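Local coordinates for LbaCas13a H328A (C2c2) (Lachnospiraceae bacterium NK4A179, PDB 5WLH), which binds CRISPR RNA as a guide and, as a Cas13a enzyme, probably cleaves RNA through a pair of HEPN domains, at residues A[1176-1179]-A[1183-1186]. Residues are numbered along the deposited sequence; the frame is centred on the assembly and turned at random.
Sequences ICAM and GLPL
The carbonyl oxygens A1178 O and L1184 O both accept hydrogen bonds from K1208 NZ, so one ammonium group clasps the last turn of helix 1171-1180 to the loop that doubles back along it. This helix-loop-strand turn leads into strand 1187-1189 and precedes an R-X4-H motif later in the chain, consistent with a place in the second HEPN domain. The lysine charge is likely to complement the negative end of the helix dipole. No hydrogen bond joins the two segments directly; the evidence for close packing is a 5.1 Å separation of A1178 CA from L1184 CA. With chi1 at -165°, CG of L1184 swings opposite the main-chain nitrogen, and CD2 lies against the helix backbone, 3.6 Å from A1178 CA and 3.9 Å from C1177 C. Replacing L1184 with an alanine would probably open a gap over A1178 and C1177 and cost L463, from another loop, an apolar neighbour. The methyl A1178 CB meets P1185 O at 3.5 Å, an oxygen already hydrogen-bonded by Y1174 OH. Backbone hydrogen bonds tie G1183 to G1201 and L1186 to S1199, and S1199 OG is also hydrogen-bonded to L1186 N. Finally, the L1186 side chain slants across that of M1179: its CD1 lies 4.0 Å from M1179 CG and 4.1 Å from A1178 CB, bridging neighbouring helix residues.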
loop_
_atom_site.group_PDB
_atom_site.type_symbol
_atom_site.label_atom_id
_atom_site.label_comp_id
_atom_site.label_asym_id
_atom_site.label_seq_id
_atom_site.Cartn_x
_atom_site.Cartn_y
_atom_site.Cartn_z
ATOM N N ILE A 1176 -2.422 0.926 -28.345
ATOM C CA ILE A 1176 -2.833 0.626 -26.977
ATOM C C ILE A 1176 -2.216 1.630 -26.014
ATOM O O ILE A 1176 -2.905 2.218 -25.173
ATOM C CB ILE A 1176 -2.461 -0.816 -26.593
ATOM C CG1 ILE A 1176 -3.373 -1.807 -27.332
ATOM C CG2 ILE A 1176 -2.628 -0.996 -25.058
ATOM C CD1 ILE A 1176 -2.920 -3.254 -27.251
ATOM N N CYS A 1177 -0.907 1.843 -26.127
ATOM C CA CYS A 1177 -0.250 2.741 -25.185
ATOM C C CYS A 1177 -0.706 4.172 -25.382
ATOM O O CYS A 1177 -0.799 4.931 -24.406
ATOM C CB CYS A 1177 1.268 2.644 -25.314
ATOM S SG CYS A 1177 1.923 1.079 -24.745
ATOM N N ALA A 1178 -1.027 4.554 -26.620
ATOM C CA ALA A 1178 -1.492 5.914 -26.830
ATOM C C ALA A 1178 -2.782 6.179 -26.073
ATOM O O ALA A 1178 -3.058 7.322 -25.716
ATOM C CB ALA A 1178 -1.670 6.201 -28.321
ATOM N N MET A 1179 -3.606 5.150 -25.841
ATOM C CA MET A 1179 -4.831 5.395 -25.092
ATOM C C MET A 1179 -4.545 5.885 -23.684
ATOM O O MET A 1179 -5.388 6.550 -23.083
ATOM C CB MET A 1179 -5.680 4.127 -25.012
ATOM C CG MET A 1179 -6.272 3.710 -26.327
ATOM S SD MET A 1179 -7.512 2.408 -26.052
ATOM C CE MET A 1179 -6.467 0.974 -25.920
ATOM N N GLY A 1183 -0.382 12.988 -24.363
ATOM C CA GLY A 1183 0.607 13.515 -25.278
ATOM C C GLY A 1183 1.011 12.565 -26.386
ATOM O O GLY A 1183 1.763 12.966 -27.274
ATOM N N LEU A 1184 0.552 11.319 -26.353
ATOM C CA LEU A 1184 0.899 10.364 -27.390
ATOM C C LEU A 1184 -0.215 10.346 -28.425
ATOM O O LEU A 1184 -1.348 9.956 -28.093
ATOM C CB LEU A 1184 1.094 8.971 -26.782
ATOM C CG LEU A 1184 1.784 7.893 -27.605
ATOM C CD1 LEU A 1184 3.123 8.386 -28.197
ATOM C CD2 LEU A 1184 2.003 6.660 -26.718
ATOM N N PRO A 1185 0.042 10.767 -29.663
ATOM C CA PRO A 1185 -1.018 10.790 -30.688
ATOM C C PRO A 1185 -1.596 9.414 -30.979
ATOM O O PRO A 1185 -0.899 8.398 -30.942
ATOM C CB PRO A 1185 -0.288 11.333 -31.921
ATOM C CG PRO A 1185 0.820 12.176 -31.362
ATOM C CD PRO A 1185 1.270 11.443 -30.123
ATOM N N LEU A 1186 -2.871 9.404 -31.368
ATOM C CA LEU A 1186 -3.528 8.193 -31.823
ATOM C C LEU A 1186 -3.969 8.406 -33.271
ATOM O O LEU A 1186 -4.388 9.512 -33.640
ATOM C CB LEU A 1186 -4.717 7.861 -30.929
ATOM C CG LEU A 1186 -5.125 6.390 -30.876
ATOM C CD1 LEU A 1186 -5.551 6.013 -29.468
ATOM C CD2 LEU A 1186 -6.249 6.135 -31.873
#